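PDB 2YY5: tryptophanyl-tRNA synthetase from Mycoplasma pneumoniae, which probably catalyses the ATP-dependent attachment of tryptophan to tRNA(Trp), releasing AMP and diphosphate and supplying charged tRNA for protein synthesis. Local coordinates for residues R192-T200 and S207-Y215; Q245-L255 and F279-K288. The protein carries 1 engineered substitution. All blocks are in the same frame, centred on the assembly; numbering follows the deposited sequence.

Contact 1: R192-T200 and S207-Y215; sequences RIMDLFDPT and SKNQNGVIY. With WSA (5'-O-[(L-tryptophylamino)sulfonyl]adenosine), chain J.
With chi1 at -178°, Asp-195 swings its carboxylate anti to the backbone N and across the backbone of Gly-212, while in the next residue, Leu-196, CG sits beside its own N, a rotamer that places the CD1 branch alongside the end of Ile-214. The carboxylate lies beside the Gly-212 backbone, with Asp-195 OD1 3.3 Å from Gly-212 CA. The same oxygen takes hydrogen bonds from Phe-197 N (2.7 Å) and Asp-198 N (2.8 Å), which reach it from opposite faces of the carboxylate plane; the result is an Asx turn with the wider Asx motif, and it fixes how the carboxylate is turned. The other oxygen, OD2, accepts a hydrogen bond from a water that in turn accepts one from Ser-207 OG, bridging the two segments. Leu-196 N adds the direct backbone link, bonding to Gly-212 O at 2.8 Å; the bond is nearly straight and is made on a lone pair in the carbonyl plane. Beyond it the Leu-196 and Ile-214 methyls CD1 and CD1 meet at 3.5 Å, and at the outer end the end of the Asn-209 amide comes over one face of the Phe-197 ring, the planes 40° apart. Helix 220-228 completes the apolar side through Ile-227, which touches Leu-196. Just before this clasp, the Ile-193 backbone makes two hydrogen bonds to the adenine of the bound adenylate analogue: N donates to WSA N1 (2.7 Å), and O accepts from WSA N6 (2.9 Å). Its CD1 methyl packs against the N1/C2 side of the base. Residues 201-206, between the segments, include the 'KMSKS' region, so the arrangement pins together the two shoulders of the signature loop bordering the adenine pocket of a class I aminoacyl-tRNA synthetase.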
loop_
_atom_site.group_PDB
_atom_site.type_symbol
_atom_site.label_atom_id
_atom_site.label_comp_id
_atom_site.label_asym_id
_atom_site.label_seq_id
_atom_site.Cartn_x
_atom_site.Cartn_y
_atom_site.Cartn_z
ATOM N N ARG B 192 15.458 -14.240 21.565
ATOM C CA ARG B 192 14.103 -14.260 22.088
ATOM C C ARG B 192 14.052 -14.151 23.608
ATOM O O ARG B 192 13.971 -15.158 24.301
ATOM C CB ARG B 192 13.414 -15.552 21.625
ATOM C CG ARG B 192 11.941 -15.659 21.971
ATOM C CD ARG B 192 11.440 -17.088 21.806
ATOM N NE ARG B 192 10.051 -17.235 22.241
ATOM C CZ ARG B 192 9.531 -18.365 22.712
ATOM N NH1 ARG B 192 8.256 -18.408 23.082
ATOM N NH2 ARG B 192 10.290 -19.452 22.826
ATOM N N ILE B 193 14.103 -12.931 24.131
ATOM C CA ILE B 193 14.037 -12.737 25.577
ATOM C C ILE B 193 12.611 -13.030 26.049
ATOM O O ILE B 193 11.635 -12.583 25.431
ATOM C CB ILE B 193 14.438 -11.293 25.986
ATOM C CG1 ILE B 193 15.946 -11.114 25.829
ATOM C CG2 ILE B 193 14.040 -11.015 27.432
ATOM C CD1 ILE B 193 16.390 -11.030 24.397
ATOM N N MET B 194 12.493 -13.780 27.142
ATOM C CA MET B 194 11.185 -14.151 27.672
ATOM C C MET B 194 10.601 -13.175 28.696
ATOM O O MET B 194 11.309 -12.380 29.308
ATOM C CB MET B 194 11.255 -15.553 28.281
ATOM C CG MET B 194 11.864 -16.607 27.358
ATOM S SD MET B 194 11.062 -16.742 25.737
ATOM C CE MET B 194 12.311 -17.751 24.866
ATOM N N ASP B 195 9.285 -13.244 28.856
ATOM C CA ASP B 195 8.551 -12.408 29.791
ATOM C C ASP B 195 8.952 -12.807 31.218
ATOM O O ASP B 195 8.982 -13.993 31.538
ATOM C CB ASP B 195 7.052 -12.622 29.550
ATOM C CG ASP B 195 6.185 -11.762 30.434
ATOM O OD1 ASP B 195 6.090 -12.060 31.643
ATOM O OD2 ASP B 195 5.594 -10.790 29.913
ATOM N N LEU B 196 9.263 -11.822 32.064
ATOM C CA LEU B 196 9.681 -12.090 33.439
ATOM C C LEU B 196 8.615 -12.693 34.354
ATOM O O LEU B 196 8.950 -13.340 35.344
ATOM C CB LEU B 196 10.237 -10.818 34.091
ATOM C CG LEU B 196 11.629 -10.354 33.649
ATOM C CD1 LEU B 196 12.101 -9.240 34.566
ATOM C CD2 LEU B 196 12.608 -11.513 33.708
ATOM N N PHE B 197 7.342 -12.476 34.036
ATOM C CA PHE B 197 6.245 -13.021 34.839
ATOM C C PHE B 197 5.792 -14.395 34.324
ATOM O O PHE B 197 5.488 -15.302 35.107
ATOM C CB PHE B 197 5.059 -12.063 34.840
ATOM C CG PHE B 197 3.797 -12.675 35.374
ATOM C CD1 PHE B 197 3.686 -13.024 36.716
ATOM C CD2 PHE B 197 2.729 -12.937 34.521
ATOM C CE1 PHE B 197 2.532 -13.625 37.197
ATOM C CE2 PHE B 197 1.570 -13.540 34.993
ATOM C CZ PHE B 197 1.472 -13.885 36.332
ATOM N N ASP B 198 5.722 -14.527 33.006
ATOM C CA ASP B 198 5.347 -15.788 32.380
ATOM C C ASP B 198 6.445 -16.106 31.370
ATOM O O ASP B 198 6.347 -15.760 30.195
ATOM C CB ASP B 198 4.008 -15.667 31.661
ATOM C CG ASP B 198 3.592 -16.971 30.996
ATOM O OD1 ASP B 198 4.393 -17.933 31.011
ATOM O OD2 ASP B 198 2.472 -17.030 30.455
ATOM N N PRO B 199 7.509 -16.774 31.819
ATOM C CA PRO B 199 8.628 -17.124 30.944
ATOM C C PRO B 199 8.347 -18.081 29.777
ATOM O O PRO B 199 9.269 -18.441 29.037
ATOM C CB PRO B 199 9.669 -17.657 31.928
ATOM C CG PRO B 199 8.837 -18.263 32.990
ATOM C CD PRO B 199 7.744 -17.254 33.191
ATOM N N THR B 200 7.088 -18.482 29.600
ATOM C CA THR B 200 6.725 -19.375 28.498
ATOM C C THR B 200 6.308 -18.543 27.284
ATOM O O THR B 200 5.942 -19.080 26.231
ATOM C CB THR B 200 5.548 -20.301 28.876
ATOM O OG1 THR B 200 4.365 -19.518 29.079
ATOM C CG2 THR B 200 5.865 -21.069 30.152
ATOM N N SER B 207 2.142 -7.134 25.906
ATOM C CA SER B 207 1.730 -7.807 27.137
ATOM C C SER B 207 0.951 -6.891 28.073
ATOM O O SER B 207 1.388 -5.787 28.401
ATOM C CB SER B 207 2.937 -8.373 27.879
ATOM O OG SER B 207 3.533 -9.412 27.130
ATOM N N LYS B 208 -0.209 -7.375 28.495
ATOM C CA LYS B 208 -1.100 -6.662 29.400
ATOM C C LYS B 208 -0.377 -6.369 30.714
ATOM O O LYS B 208 -0.315 -5.223 31.175
ATOM C CB LYS B 208 -2.339 -7.529 29.658
ATOM C CG LYS B 208 -2.021 -8.889 30.311
ATOM C CD LYS B 208 -2.925 -10.020 29.819
ATOM C CE LYS B 208 -2.295 -10.743 28.642
ATOM N NZ LYS B 208 -1.914 -9.795 27.561
ATOM N N ASN B 209 0.172 -7.426 31.301
ATOM C CA ASN B 209 0.906 -7.350 32.557
ATOM C C ASN B 209 2.298 -6.782 32.297
ATOM O O ASN B 209 3.088 -7.356 31.552
ATOM C CB ASN B 209 0.993 -8.750 33.160
ATOM C CG ASN B 209 1.671 -8.768 34.499
ATOM O OD1 ASN B 209 1.559 -9.742 35.236
ATOM N ND2 ASN B 209 2.392 -7.703 34.822
ATOM N N GLN B 210 2.599 -5.654 32.926
ATOM C CA GLN B 210 3.883 -5.004 32.719
ATOM C C GLN B 210 5.050 -5.428 33.604
ATOM O O GLN B 210 6.186 -5.033 33.355
ATOM C CB GLN B 210 3.694 -3.496 32.806
ATOM C CG GLN B 210 2.727 -2.976 31.767
ATOM C CD GLN B 210 2.771 -1.474 31.637
ATOM O OE1 GLN B 210 2.469 -0.750 32.585
ATOM N NE2 GLN B 210 3.152 -0.992 30.455
ATOM N N ASN B 211 4.788 -6.229 34.630
ATOM C CA ASN B 211 5.870 -6.665 35.506
ATOM C C ASN B 211 6.707 -7.693 34.764
ATOM O O ASN B 211 7.787 -8.068 35.215
ATOM C CB ASN B 211 5.317 -7.281 36.796
ATOM C CG ASN B 211 4.473 -6.305 37.599
ATOM O OD1 ASN B 211 4.943 -5.244 38.015
ATOM N ND2 ASN B 211 3.213 -6.666 37.822
ATOM N N GLY B 212 6.194 -8.145 33.624
ATOM C CA GLY B 212 6.904 -9.133 32.835
ATOM C C GLY B 212 7.822 -8.509 31.799
ATOM O O GLY B 212 8.642 -9.201 31.194
ATOM N N VAL B 213 7.697 -7.199 31.603
ATOM C CA VAL B 213 8.515 -6.494 30.621
ATOM C C VAL B 213 9.407 -5.416 31.236
ATOM O O VAL B 213 8.943 -4.580 32.010
ATOM C CB VAL B 213 7.624 -5.829 29.542
ATOM C CG1 VAL B 213 8.476 -4.998 28.585
ATOM C CG2 VAL B 213 6.846 -6.897 28.782
ATOM N N ILE B 214 10.692 -5.447 30.893
ATOM C CA ILE B 214 11.621 -4.439 31.389
ATOM C C ILE B 214 11.696 -3.376 30.296
ATOM O O ILE B 214 12.318 -3.608 29.262
ATOM C CB ILE B 214 13.044 -5.023 31.616
ATOM C CG1 ILE B 214 12.991 -6.180 32.620
ATOM C CG2 ILE B 214 13.985 -3.925 32.097
ATOM C CD1 ILE B 214 12.473 -5.792 33.987
ATOM N N TYR B 215 11.047 -2.234 30.506
ATOM C CA TYR B 215 11.057 -1.159 29.515
ATOM C C TYR B 215 12.374 -0.405 29.581
ATOM O O TYR B 215 12.969 -0.271 30.652
ATOM C CB TYR B 215 9.899 -0.181 29.748
ATOM C CG TYR B 215 8.528 -0.816 29.663
ATOM C CD1 TYR B 215 8.085 -1.415 28.481
ATOM C CD2 TYR B 215 7.686 -0.852 30.776
ATOM C CE1 TYR B 215 6.838 -2.039 28.411
ATOM C CE2 TYR B 215 6.442 -1.475 30.716
ATOM C CZ TYR B 215 6.026 -2.065 29.535
ATOM O OH TYR B 215 4.805 -2.693 29.490
HETATM C CD2 WSA J . 11.374 -4.757 10.051
HETATM C CE3 WSA J . 12.465 -5.383 10.644
HETATM C CZ3 WSA J . 13.506 -5.844 9.849
HETATM C CH2 WSA J . 13.454 -5.681 8.467
HETATM C CZ2 WSA J . 12.362 -5.056 7.877
HETATM C CE2 WSA J . 11.320 -4.594 8.673
HETATM N N11 WSA J . 10.188 -3.955 8.391
HETATM C CD1 WSA J . 9.528 -3.704 9.518
HETATM C CG WSA J . 10.217 -4.176 10.556
HETATM C CB WSA J . 9.811 -4.075 12.025
HETATM C CA WSA J . 9.609 -5.458 12.649
HETATM N NH3 WSA J . 8.589 -6.212 11.909
HETATM C C WSA J . 9.164 -5.282 14.103
HETATM O O WSA J . 8.006 -4.972 14.362
HETATM N NS WSA J . 10.081 -5.474 15.046
HETATM S S WSA J . 9.628 -4.744 16.432
HETATM O O1S WSA J . 9.468 -3.269 16.209
HETATM O O2S WSA J . 8.316 -5.299 16.903
HETATM O "O5'" WSA J . 10.671 -5.005 17.378
HETATM C "C5'" WSA J . 12.016 -4.677 17.014
HETATM C "C4'" WSA J . 12.990 -5.859 17.058
HETATM O "O4'" WSA J . 12.980 -6.451 18.369
HETATM C "C3'" WSA J . 12.652 -6.979 16.069
HETATM O "O3'" WSA J . 13.859 -7.512 15.515
HETATM C "C2'" WSA J . 12.002 -8.017 16.982
HETATM O "O2'" WSA J . 12.160 -9.322 16.418
HETATM C "C1'" WSA J . 12.927 -7.875 18.189
HETATM N N9 WSA J . 12.308 -8.504 19.381
HETATM C C8 WSA J . 11.083 -8.244 19.830
HETATM N N7 WSA J . 10.859 -8.930 20.948
HETATM C C5 WSA J . 11.957 -9.636 21.214
HETATM C C4 WSA J . 12.876 -9.370 20.208
HETATM N N3 WSA J . 14.077 -9.970 20.248
HETATM C C2 WSA J . 14.386 -10.800 21.230
HETATM N N1 WSA J . 13.533 -11.070 22.202
HETATM C C6 WSA J . 12.315 -10.508 22.228
HETATM N N6 WSA J . 11.463 -10.770 23.219
HETATM O O HOH W 1 5.795 -10.368 27.473
#

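Contact 2: Q245-L255 and F279-K288; sequences QPGVTNMLTIL and FSTKSYLDLK
The hydroxyl of Tyr-284 is hydrogen-bonded to both Asp-233 OD1 and Lys-237 N, and the Gln-245 side chain, crossing that of Tyr-284 at about a right angle, also comes close to it. Held at its polar end, the ring offers one face to Val-248, whose CG2 stands 3.6 Å from the Tyr-284 ring centroid and 19° off the normal, a CH-pi contact. The other branch of Val-248, CG1, turns to Leu-287 CD2 at 4.0 Å. Leu-287 is the central side chain: with CG anti to its backbone N (chi1 174°), it enters as a knob the hole formed by Val-248, Met-251, Leu-252 and Leu-255. Its CD1 meets Leu-252 CD1 at 3.8 Å and also lies over a face of Phe-279. This is a single knob-into-hole contact between two helices of the helical region that follows the 'KMSKS' loop; the axes of 246-255 and 284-288 approach to 10.7 Å, with 37° between their N-to-C directions. Phe-279, from the turn ahead of the second helix, closes the far end, where Leu-255 CD1 approaches Phe-279 CE2 to 3.8 Å from the opposite direction. At the other flank Met-251 SD rests 3.8 Å from Lys-288 CG, on the aliphatic part of an extended chain whose NZ bonds to Arg-228 O and Ala-230 O. The helix bearing Leu-287 starts with a capping box: Ser-283 N donates to Asp-286 OD1 at 2.8 Å, and the return bond from Asp-286 N to Ser-283 OG is weak.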
loop_
_atom_site.group_PDB
_atom_site.type_symbol
_atom_site.label_atom_id
_atom_site.label_comp_id
_atom_site.label_asym_id
_atom_site.label_seq_id
_atom_site.Cartn_x
_atom_site.Cartn_y
_atom_site.Cartn_z
ATOM N N GLN B 245 13.364 -25.104 32.831
ATOM C CA GLN B 245 13.349 -23.953 33.734
ATOM C C GLN B 245 13.389 -22.649 32.938
ATOM O O GLN B 245 14.373 -21.906 32.988
ATOM C CB GLN B 245 14.534 -24.026 34.681
ATOM C CG GLN B 245 14.586 -25.321 35.434
ATOM C CD GLN B 245 15.769 -25.396 36.360
ATOM O OE1 GLN B 245 15.814 -24.714 37.383
ATOM N NE2 GLN B 245 16.746 -26.219 36.003
ATOM N N PRO B 246 12.304 -22.351 32.199
ATOM C CA PRO B 246 12.224 -21.133 31.389
ATOM C C PRO B 246 12.580 -19.861 32.146
ATOM O O PRO B 246 13.378 -19.058 31.667
ATOM C CB PRO B 246 10.781 -21.151 30.888
ATOM C CG PRO B 246 10.060 -21.892 31.960
ATOM C CD PRO B 246 10.996 -23.025 32.239
ATOM N N GLY B 247 11.993 -19.685 33.326
ATOM C CA GLY B 247 12.266 -18.503 34.130
ATOM C C GLY B 247 13.740 -18.308 34.445
ATOM O O GLY B 247 14.351 -17.339 34.003
ATOM N N VAL B 248 14.319 -19.228 35.210
ATOM C CA VAL B 248 15.728 -19.130 35.575
ATOM C C VAL B 248 16.656 -19.063 34.365
ATOM O O VAL B 248 17.594 -18.269 34.341
ATOM C CB VAL B 248 16.146 -20.311 36.474
ATOM C CG1 VAL B 248 17.665 -20.411 36.554
ATOM C CG2 VAL B 248 15.563 -20.113 37.858
ATOM N N THR B 249 16.401 -19.889 33.359
ATOM C CA THR B 249 17.246 -19.881 32.172
ATOM C C THR B 249 17.226 -18.506 31.498
ATOM O O THR B 249 18.269 -17.991 31.100
ATOM C CB THR B 249 16.791 -20.952 31.154
ATOM O OG1 THR B 249 16.707 -22.222 31.811
ATOM C CG2 THR B 249 17.789 -21.050 29.985
ATOM N N ASN B 250 16.039 -17.916 31.385
ATOM C CA ASN B 250 15.883 -16.605 30.761
ATOM C C ASN B 250 16.701 -15.536 31.476
ATOM O O ASN B 250 17.453 -14.799 30.842
ATOM C CB ASN B 250 14.413 -16.196 30.763
ATOM C CG ASN B 250 14.156 -14.942 29.959
ATOM O OD1 ASN B 250 13.405 -14.064 30.382
ATOM N ND2 ASN B 250 14.767 -14.855 28.785
ATOM N N MET B 251 16.550 -15.439 32.795
ATOM C CA MET B 251 17.301 -14.445 33.556
ATOM C C MET B 251 18.796 -14.687 33.382
ATOM O O MET B 251 19.599 -13.763 33.360
ATOM C CB MET B 251 16.946 -14.518 35.045
ATOM C CG MET B 251 15.543 -14.042 35.380
ATOM S SD MET B 251 15.283 -13.865 37.160
ATOM C CE MET B 251 14.949 -15.557 37.616
ATOM N N LEU B 252 19.159 -15.950 33.242
ATOM C CA LEU B 252 20.553 -16.324 33.093
ATOM C C LEU B 252 21.149 -15.881 31.755
ATOM O O LEU B 252 22.260 -15.348 31.720
ATOM C CB LEU B 252 20.688 -17.837 33.274
ATOM C CG LEU B 252 22.027 -18.424 33.725
ATOM C CD1 LEU B 252 22.557 -17.700 34.964
ATOM C CD2 LEU B 252 21.820 -19.909 34.005
ATOM N N THR B 253 20.428 -16.083 30.653
ATOM C CA THR B 253 20.973 -15.671 29.365
ATOM C C THR B 253 20.948 -14.139 29.207
ATOM O O THR B 253 21.768 -13.580 28.476
ATOM C CB THR B 253 20.264 -16.397 28.141
ATOM O OG1 THR B 253 19.684 -15.429 27.261
ATOM C CG2 THR B 253 19.194 -17.365 28.607
ATOM N N ILE B 254 20.033 -13.464 29.909
ATOM C CA ILE B 254 19.950 -12.000 29.852
ATOM C C ILE B 254 21.180 -11.447 30.540
ATOM O O ILE B 254 21.829 -10.524 30.036
ATOM C CB ILE B 254 18.719 -11.433 30.606
ATOM C CG1 ILE B 254 17.428 -11.787 29.864
ATOM C CG2 ILE B 254 18.844 -9.915 30.737
ATOM C CD1 ILE B 254 16.175 -11.527 30.669
ATOM N N LEU B 255 21.475 -12.020 31.707
ATOM C CA LEU B 255 22.624 -11.635 32.521
ATOM C C LEU B 255 23.913 -11.786 31.702
ATOM O O LEU B 255 24.767 -10.898 31.711
ATOM C CB LEU B 255 22.706 -12.521 33.778
ATOM C CG LEU B 255 23.319 -11.976 35.083
ATOM C CD1 LEU B 255 24.013 -13.115 35.817
ATOM C CD2 LEU B 255 24.324 -10.876 34.805
ATOM N N PHE B 279 27.082 -19.501 40.162
ATOM C CA PHE B 279 25.810 -19.640 40.861
ATOM C C PHE B 279 25.613 -21.033 41.426
ATOM O O PHE B 279 24.575 -21.346 42.021
ATOM C CB PHE B 279 24.671 -19.266 39.916
ATOM C CG PHE B 279 24.600 -17.800 39.638
ATOM C CD1 PHE B 279 24.141 -16.924 40.617
ATOM C CD2 PHE B 279 25.058 -17.282 38.430
ATOM C CE1 PHE B 279 24.141 -15.551 40.402
ATOM C CE2 PHE B 279 25.063 -15.910 38.203
ATOM C CZ PHE B 279 24.605 -15.043 39.191
ATOM N N SER B 280 26.637 -21.856 41.245
ATOM C CA SER B 280 26.629 -23.228 41.720
ATOM C C SER B 280 26.237 -23.335 43.197
ATOM O O SER B 280 25.476 -24.227 43.579
ATOM C CB SER B 280 28.012 -23.842 41.509
ATOM O OG SER B 280 27.933 -25.247 41.402
ATOM N N THR B 281 26.749 -22.421 44.020
ATOM C CA THR B 281 26.466 -22.437 45.453
ATOM C C THR B 281 25.586 -21.281 45.920
ATOM O O THR B 281 25.562 -20.964 47.111
ATOM C CB THR B 281 27.772 -22.367 46.277
ATOM O OG1 THR B 281 28.359 -21.065 46.133
ATOM C CG2 THR B 281 28.761 -23.419 45.800
ATOM N N LYS B 282 24.858 -20.659 45.001
ATOM C CA LYS B 282 24.022 -19.520 45.367
ATOM C C LYS B 282 22.533 -19.707 45.094
ATOM O O LYS B 282 22.131 -20.611 44.360
ATOM C CB LYS B 282 24.551 -18.270 44.660
ATOM C CG LYS B 282 26.020 -18.027 44.967
ATOM C CD LYS B 282 26.601 -16.884 44.181
ATOM C CE LYS B 282 28.074 -16.706 44.521
ATOM N NZ LYS B 282 28.280 -16.356 45.947
ATOM N N SER B 283 21.721 -18.840 45.695
ATOM C CA SER B 283 20.268 -18.901 45.557
ATOM C C SER B 283 19.741 -18.146 44.349
ATOM O O SER B 283 20.464 -17.366 43.725
ATOM C CB SER B 283 19.606 -18.320 46.799
ATOM O OG SER B 283 19.830 -16.924 46.861
ATOM N N TYR B 284 18.473 -18.385 44.027
ATOM C CA TYR B 284 17.827 -17.708 42.909
ATOM C C TYR B 284 17.818 -16.209 43.205
ATOM O O TYR B 284 17.860 -15.377 42.298
ATOM C CB TYR B 284 16.388 -18.203 42.738
ATOM C CG TYR B 284 16.242 -19.558 42.070
ATOM C CD1 TYR B 284 14.979 -20.104 41.840
ATOM C CD2 TYR B 284 17.358 -20.272 41.625
ATOM C CE1 TYR B 284 14.824 -21.319 41.183
ATOM C CE2 TYR B 284 17.214 -21.489 40.965
ATOM C CZ TYR B 284 15.942 -22.004 40.743
ATOM O OH TYR B 284 15.782 -23.193 40.063
ATOM N N LEU B 285 17.774 -15.861 44.483
ATOM C CA LEU B 285 17.763 -14.454 44.846
ATOM C C LEU B 285 19.095 -13.812 44.473
ATOM O O LEU B 285 19.140 -12.632 44.139
ATOM C CB LEU B 285 17.484 -14.284 46.343
ATOM C CG LEU B 285 16.334 -15.120 46.923
ATOM C CD1 LEU B 285 15.118 -15.095 45.991
ATOM C CD2 LEU B 285 16.815 -16.550 47.113
ATOM N N ASP B 286 20.174 -14.590 44.514
ATOM C CA ASP B 286 21.502 -14.084 44.168
ATOM C C ASP B 286 21.584 -13.784 42.676
ATOM O O ASP B 286 22.334 -12.908 42.244
ATOM C CB ASP B 286 22.569 -15.111 44.545
ATOM C CG ASP B 286 22.736 -15.253 46.044
ATOM O OD1 ASP B 286 22.884 -16.398 46.521
ATOM O OD2 ASP B 286 22.732 -14.223 46.747
ATOM N N LEU B 287 20.806 -14.531 41.898
ATOM C CA LEU B 287 20.751 -14.361 40.453
ATOM C C LEU B 287 19.977 -13.089 40.124
ATOM O O LEU B 287 20.405 -12.293 39.287
ATOM C CB LEU B 287 20.073 -15.578 39.803
ATOM C CG LEU B 287 19.775 -15.572 38.297
ATOM C CD1 LEU B 287 21.052 -15.355 37.495
ATOM C CD2 LEU B 287 19.128 -16.891 37.911
ATOM N N LYS B 288 18.839 -12.897 40.789
ATOM C CA LYS B 288 18.019 -11.710 40.558
ATOM C C LYS B 288 18.792 -10.454 40.917
ATOM O O LYS B 288 18.691 -9.431 40.235
ATOM C CB LYS B 288 16.731 -11.780 41.373
ATOM C CG LYS B 288 15.719 -12.760 40.819
ATOM C CD LYS B 288 14.447 -12.804 41.656
ATOM C CE LYS B 288 13.416 -13.731 41.018
ATOM N NZ LYS B 288 12.198 -13.878 41.850
#

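How the contacts relate
The two contacts follow one another in sequence, and their centres lie about 16 Å apart on the same side of the chain's centre. Helix 246-259 joins them. Its residues in contact 2 turn one flank to segment 279-288 and another to segment 192-200, where Pro-199 CB packs 3.4 Å from Gly-247 N and Ile-193 CG2 meets Ile-254 CD1 at 3.9 Å. The loop before that helix serves both as well, with Thr-231 bonded to Phe-197 O and Thr-232 touching Met-251. Contact 1 touches the adenine directly; contact 2 is a layer behind, the Met-251 side chain being about 13 Å from the bound WSA.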